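Local coordinates for protein lipase aflb (Neosartorya fumigata, PDB 6IDY) that probably hydrolyses ester bonds of lipids, as a fungal lipase with an alpha/beta-hydrolase fold, and carries a bound calcium ion, at residues L237-R250 against F294-V308. Sequence-based numbering, arbitrary orientation.
Sequences LDTQWALKYWPSTR and FIRTLRGGGGDSAYV. With SO4 (sulfate ion), chain E.
L298 enters as a knob among L237, Q240, W241 and K244, its branched end filling the hole: CD2 meets L237 CD2 at 3.5 Å while CD1 lies against the backbone of W241. Beside it the flat indole of W241 takes F294 over one face, the planes 21° apart and displaced, with F294 CE1 over the indole rim, and Y245 over the other; its NE1 is hydrogen-bonded to Y438 OH. Buried Y307 completes this packed part, K244 CA sitting over one ring face.

Two long polar side chains hold the chain that follows helix 294-299. K244, extended beyond CG, sends NZ to L298 O and G300 O (2.7 Å); its ammonium suits the carbonyls gathered at the helix C-terminus, and G300 O takes K244 NZ and G303 N from opposite faces of its plane. Q240, bent at chi2 (73°), spends both N-H groups of its buried amide on G303 O (2.8 Å) and S305 O, and a water links OE1 to Y307 N.

The looser side lies at glycine-rich G300-G302 and at R250. Y307 CD1 lies over the centre of the R250 guanidinium face; NE bonds L243 O, while NH1 reaches O1 of a sulfate (2.8 Å), probably from the crystallisation liquor, that R337 also binds.

Inward, Q240, L243 and V308 pack on F256 of 253-259, an inner strand of the alpha/beta-hydrolase mixed sheet, and W241 and F294 touch helix 205-223.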
loop_
_atom_site.group_PDB
_atom_site.type_symbol
_atom_site.label_atom_id
_atom_site.label_comp_id
_atom_site.label_asym_id
_atom_site.label_seq_id
_atom_site.Cartn_x
_atom_site.Cartn_y
_atom_site.Cartn_z
ATOM N N LEU A 237 4.961 -6.797 1.114
ATOM C CA LEU A 237 6.056 -7.583 0.538
ATOM C C LEU A 237 7.391 -6.880 0.762
ATOM O O LEU A 237 8.363 -7.536 1.129
ATOM C CB LEU A 237 5.843 -7.847 -0.968
ATOM C CG LEU A 237 4.782 -8.879 -1.336
ATOM C CD1 LEU A 237 4.513 -8.857 -2.834
ATOM C CD2 LEU A 237 5.213 -10.279 -0.922
ATOM N N ASP A 238 7.428 -5.547 0.569
ATOM C CA ASP A 238 8.638 -4.741 0.757
ATOM C C ASP A 238 9.125 -4.818 2.203
ATOM O O ASP A 238 10.329 -4.918 2.434
ATOM C CB ASP A 238 8.381 -3.268 0.383
ATOM C CG ASP A 238 7.897 -3.027 -1.035
ATOM O OD1 ASP A 238 8.071 -3.923 -1.886
ATOM O OD2 ASP A 238 7.363 -1.937 -1.295
ATOM N N THR A 239 8.179 -4.781 3.170
ATOM C CA THR A 239 8.486 -4.839 4.596
ATOM C C THR A 239 8.963 -6.222 5.002
ATOM O O THR A 239 9.974 -6.324 5.690
ATOM C CB THR A 239 7.308 -4.331 5.435
ATOM O OG1 THR A 239 6.885 -3.071 4.921
ATOM C CG2 THR A 239 7.658 -4.207 6.936
ATOM N N GLN A 240 8.238 -7.276 4.584
ATOM C CA GLN A 240 8.590 -8.667 4.884
ATOM C C GLN A 240 9.981 -9.017 4.350
ATOM O O GLN A 240 10.750 -9.667 5.060
ATOM C CB GLN A 240 7.520 -9.634 4.337
ATOM C CG GLN A 240 7.675 -11.078 4.828
ATOM C CD GLN A 240 7.304 -11.327 6.277
ATOM O OE1 GLN A 240 7.057 -10.404 7.078
ATOM N NE2 GLN A 240 7.269 -12.606 6.647
ATOM N N TRP A 241 10.303 -8.576 3.112
ATOM C CA TRP A 241 11.624 -8.794 2.509
ATOM C C TRP A 241 12.694 -8.037 3.317
ATOM O O TRP A 241 13.731 -8.613 3.627
ATOM C CB TRP A 241 11.637 -8.382 1.015
ATOM C CG TRP A 241 12.909 -8.724 0.286
ATOM C CD1 TRP A 241 14.069 -8.003 0.272
ATOM C CD2 TRP A 241 13.134 -9.859 -0.567
ATOM N NE1 TRP A 241 15.005 -8.620 -0.526
ATOM C CE2 TRP A 241 14.453 -9.753 -1.069
ATOM C CE3 TRP A 241 12.354 -10.973 -0.940
ATOM C CZ2 TRP A 241 15.012 -10.719 -1.920
ATOM C CZ3 TRP A 241 12.895 -11.909 -1.816
ATOM C CH2 TRP A 241 14.202 -11.772 -2.303
ATOM N N ALA A 242 12.420 -6.770 3.699
ATOM C CA ALA A 242 13.339 -5.954 4.514
ATOM C C ALA A 242 13.601 -6.625 5.872
ATOM O O ALA A 242 14.752 -6.737 6.286
ATOM C CB ALA A 242 12.767 -4.551 4.717
ATOM N N LEU A 243 12.538 -7.126 6.526
ATOM C CA LEU A 243 12.650 -7.808 7.816
ATOM C C LEU A 243 13.464 -9.106 7.706
ATOM O O LEU A 243 14.318 -9.371 8.551
ATOM C CB LEU A 243 11.261 -8.070 8.425
ATOM C CG LEU A 243 10.470 -6.840 8.882
ATOM C CD1 LEU A 243 9.015 -7.210 9.154
ATOM C CD2 LEU A 243 11.116 -6.174 10.123
ATOM N N LYS A 244 13.227 -9.882 6.648
ATOM C CA LYS A 244 13.936 -11.139 6.412
ATOM C C LYS A 244 15.442 -10.926 6.162
ATOM O O LYS A 244 16.271 -11.503 6.868
ATOM C CB LYS A 244 13.295 -11.901 5.233
ATOM C CG LYS A 244 14.073 -13.155 4.808
ATOM C CD LYS A 244 13.245 -14.076 3.917
ATOM C CE LYS A 244 13.944 -15.395 3.721
ATOM N NZ LYS A 244 13.402 -16.116 2.542
ATOM N N TYR A 245 15.781 -10.114 5.148
ATOM C CA TYR A 245 17.160 -9.939 4.713
ATOM C C TYR A 245 17.941 -8.843 5.441
ATOM O O TYR A 245 19.156 -8.789 5.286
ATOM C CB TYR A 245 17.210 -9.774 3.195
ATOM C CG TYR A 245 16.700 -11.024 2.507
ATOM C CD1 TYR A 245 17.430 -12.210 2.543
ATOM C CD2 TYR A 245 15.441 -11.052 1.918
ATOM C CE1 TYR A 245 16.949 -13.374 1.946
ATOM C CE2 TYR A 245 14.951 -12.208 1.314
ATOM C CZ TYR A 245 15.707 -13.369 1.334
ATOM O OH TYR A 245 15.224 -14.508 0.742
ATOM N N TRP A 246 17.290 -8.013 6.267
ATOM C CA TRP A 246 18.030 -7.041 7.089
ATOM C C TRP A 246 17.593 -7.357 8.519
ATOM O O TRP A 246 16.737 -6.643 9.050
ATOM C CB TRP A 246 17.730 -5.574 6.701
ATOM C CG TRP A 246 18.499 -5.055 5.521
ATOM C CD1 TRP A 246 19.551 -4.185 5.546
ATOM C CD2 TRP A 246 18.217 -5.307 4.135
ATOM N NE1 TRP A 246 19.963 -3.902 4.262
ATOM C CE2 TRP A 246 19.159 -4.576 3.375
ATOM C CE3 TRP A 246 17.270 -6.097 3.458
ATOM C CZ2 TRP A 246 19.180 -4.609 1.976
ATOM C CZ3 TRP A 246 17.301 -6.140 2.071
ATOM C CH2 TRP A 246 18.243 -5.399 1.345
ATOM N N PRO A 247 18.087 -8.474 9.133
ATOM C CA PRO A 247 17.611 -8.850 10.483
ATOM C C PRO A 247 17.714 -7.774 11.561
ATOM O O PRO A 247 16.960 -7.839 12.532
ATOM C CB PRO A 247 18.458 -10.080 10.835
ATOM C CG PRO A 247 18.889 -10.629 9.538
ATOM C CD PRO A 247 19.078 -9.452 8.636
ATOM N N SER A 248 18.618 -6.781 11.400
ATOM C CA SER A 248 18.754 -5.695 12.380
ATOM C C SER A 248 17.442 -4.903 12.519
ATOM O O SER A 248 17.139 -4.412 13.604
ATOM C CB SER A 248 19.896 -4.762 11.993
ATOM O OG SER A 248 19.641 -4.151 10.739
ATOM N N THR A 249 16.643 -4.830 11.436
ATOM C CA THR A 249 15.352 -4.132 11.424
ATOM C C THR A 249 14.329 -4.796 12.344
ATOM O O THR A 249 13.507 -4.095 12.934
ATOM C CB THR A 249 14.794 -3.994 10.002
ATOM O OG1 THR A 249 14.456 -5.285 9.495
ATOM C CG2 THR A 249 15.742 -3.246 9.057
ATOM N N ARG A 250 14.384 -6.141 12.471
ATOM C CA ARG A 250 13.458 -6.922 13.305
ATOM C C ARG A 250 13.468 -6.487 14.777
ATOM O O ARG A 250 12.417 -6.516 15.421
ATOM C CB ARG A 250 13.756 -8.432 13.230
ATOM C CG ARG A 250 13.871 -9.028 11.829
ATOM C CD ARG A 250 14.244 -10.496 11.944
ATOM N NE ARG A 250 14.732 -11.064 10.686
ATOM C CZ ARG A 250 15.194 -12.302 10.555
ATOM N NH1 ARG A 250 15.218 -13.123 11.598
ATOM N NH2 ARG A 250 15.613 -12.739 9.373
ATOM N N PHE A 294 10.428 -14.726 -7.084
ATOM C CA PHE A 294 10.448 -13.709 -6.033
ATOM C C PHE A 294 9.689 -14.176 -4.781
ATOM O O PHE A 294 10.252 -14.162 -3.692
ATOM C CB PHE A 294 9.896 -12.351 -6.525
ATOM C CG PHE A 294 9.793 -11.374 -5.375
ATOM C CD1 PHE A 294 10.930 -10.744 -4.875
ATOM C CD2 PHE A 294 8.589 -11.194 -4.700
ATOM C CE1 PHE A 294 10.851 -9.915 -3.759
ATOM C CE2 PHE A 294 8.516 -10.379 -3.570
ATOM C CZ PHE A 294 9.652 -9.768 -3.093
ATOM N N ILE A 295 8.405 -14.540 -4.946
ATOM C CA ILE A 295 7.514 -14.995 -3.876
ATOM C C ILE A 295 8.067 -16.255 -3.201
ATOM O O ILE A 295 8.138 -16.295 -1.974
ATOM C CB ILE A 295 6.050 -15.152 -4.404
ATOM C CG1 ILE A 295 5.427 -13.775 -4.788
ATOM C CG2 ILE A 295 5.144 -15.933 -3.431
ATOM C CD1 ILE A 295 5.307 -12.720 -3.675
ATOM N N ARG A 296 8.483 -17.250 -4.000
ATOM C CA ARG A 296 9.069 -18.506 -3.519
ATOM C C ARG A 296 10.340 -18.237 -2.693
ATOM O O ARG A 296 10.529 -18.867 -1.648
ATOM C CB ARG A 296 9.376 -19.423 -4.708
ATOM C CG ARG A 296 9.863 -20.829 -4.352
ATOM C CD ARG A 296 9.439 -21.881 -5.375
ATOM N NE ARG A 296 9.739 -21.493 -6.758
ATOM C CZ ARG A 296 8.831 -21.067 -7.635
ATOM N NH1 ARG A 296 7.554 -20.965 -7.284
ATOM N NH2 ARG A 296 9.194 -20.730 -8.864
ATOM N N THR A 297 11.197 -17.295 -3.157
ATOM C CA THR A 297 12.432 -16.922 -2.450
ATOM C C THR A 297 12.080 -16.267 -1.120
ATOM O O THR A 297 12.672 -16.613 -0.107
ATOM C CB THR A 297 13.324 -16.012 -3.316
ATOM O OG1 THR A 297 13.653 -16.707 -4.517
ATOM C CG2 THR A 297 14.612 -15.597 -2.603
ATOM N N LEU A 298 11.118 -15.327 -1.125
ATOM C CA LEU A 298 10.701 -14.634 0.090
ATOM C C LEU A 298 10.143 -15.598 1.121
ATOM O O LEU A 298 10.547 -15.539 2.280
ATOM C CB LEU A 298 9.668 -13.530 -0.220
ATOM C CG LEU A 298 9.034 -12.833 1.011
ATOM C CD1 LEU A 298 10.088 -12.134 1.880
ATOM C CD2 LEU A 298 7.950 -11.874 0.593
ATOM N N ARG A 299 9.234 -16.487 0.694
ATOM C CA ARG A 299 8.536 -17.430 1.559
ATOM C C ARG A 299 9.400 -18.557 2.089
ATOM O O ARG A 299 9.031 -19.167 3.091
ATOM C CB ARG A 299 7.284 -17.975 0.865
ATOM C CG ARG A 299 6.260 -16.867 0.610
ATOM C CD ARG A 299 5.021 -17.397 -0.062
ATOM N NE ARG A 299 4.202 -18.210 0.840
ATOM C CZ ARG A 299 3.282 -17.722 1.658
ATOM N NH1 ARG A 299 3.072 -16.411 1.727
ATOM N NH2 ARG A 299 2.563 -18.536 2.416
ATOM N N GLY A 300 10.539 -18.817 1.452
ATOM C CA GLY A 300 11.477 -19.839 1.921
ATOM C C GLY A 300 12.109 -19.446 3.247
ATOM O O GLY A 300 12.077 -18.268 3.616
ATOM N N GLY A 301 12.621 -20.436 3.987
ATOM C CA GLY A 301 13.264 -20.236 5.285
ATOM C C GLY A 301 12.450 -19.465 6.313
ATOM O O GLY A 301 12.998 -18.640 7.047
ATOM N N GLY A 302 11.139 -19.710 6.344
ATOM C CA GLY A 302 10.232 -19.058 7.279
ATOM C C GLY A 302 9.742 -17.676 6.904
ATOM O O GLY A 302 9.101 -17.020 7.729
ATOM N N GLY A 303 9.995 -17.248 5.659
ATOM C CA GLY A 303 9.524 -15.957 5.151
ATOM C C GLY A 303 8.006 -15.871 5.062
ATOM O O GLY A 303 7.438 -14.789 4.907
ATOM N N ASP A 304 7.344 -17.027 5.164
ATOM C CA ASP A 304 5.888 -17.168 5.177
ATOM C C ASP A 304 5.340 -17.044 6.621
ATOM O O ASP A 304 4.129 -17.130 6.831
ATOM C CB ASP A 304 5.458 -18.485 4.494
ATOM C CG ASP A 304 6.038 -19.759 5.082
ATOM O OD1 ASP A 304 7.044 -19.671 5.837
ATOM O OD2 ASP A 304 5.498 -20.848 4.782
ATOM N N SER A 305 6.245 -16.835 7.606
ATOM C CA SER A 305 5.913 -16.585 9.013
ATOM C C SER A 305 6.332 -15.155 9.339
ATOM O O SER A 305 7.233 -14.617 8.695
ATOM C CB SER A 305 6.637 -17.557 9.948
ATOM O OG SER A 305 5.890 -18.743 10.156
ATOM N N ALA A 306 5.688 -14.536 10.335
ATOM C CA ALA A 306 6.036 -13.174 10.736
ATOM C C ALA A 306 7.422 -13.089 11.385
ATOM O O ALA A 306 7.918 -14.085 11.926
ATOM C CB ALA A 306 4.986 -12.618 11.676
ATOM N N TYR A 307 8.048 -11.896 11.317
ATOM C CA TYR A 307 9.363 -11.625 11.910
ATOM C C TYR A 307 9.216 -10.794 13.164
ATOM O O TYR A 307 10.115 -10.771 14.002
ATOM C CB TYR A 307 10.257 -10.871 10.898
ATOM C CG TYR A 307 10.759 -11.786 9.814
ATOM C CD1 TYR A 307 11.822 -12.653 10.048
ATOM C CD2 TYR A 307 10.101 -11.874 8.588
ATOM C CE1 TYR A 307 12.256 -13.542 9.069
ATOM C CE2 TYR A 307 10.517 -12.771 7.610
ATOM C CZ TYR A 307 11.583 -13.617 7.863
ATOM O OH TYR A 307 11.989 -14.517 6.916
ATOM N N VAL A 308 8.117 -10.039 13.248
ATOM C CA VAL A 308 7.789 -9.118 14.351
ATOM C C VAL A 308 6.253 -9.222 14.545
ATOM O O VAL A 308 5.601 -9.753 13.638
ATOM C CB VAL A 308 8.228 -7.647 14.006
ATOM C CG1 VAL A 308 9.722 -7.543 13.721
ATOM C CG2 VAL A 308 7.421 -7.061 12.841
HETATM S S SO4 E . 15.428 -16.615 10.953
HETATM O O1 SO4 E . 15.756 -15.785 12.114
HETATM O O2 SO4 E . 16.491 -17.610 10.764
HETATM O O3 SO4 E . 14.164 -17.285 11.184
HETATM O O4 SO4 E . 15.331 -15.776 9.766
HETATM O O HOH W 1 6.512 -10.037 9.753
#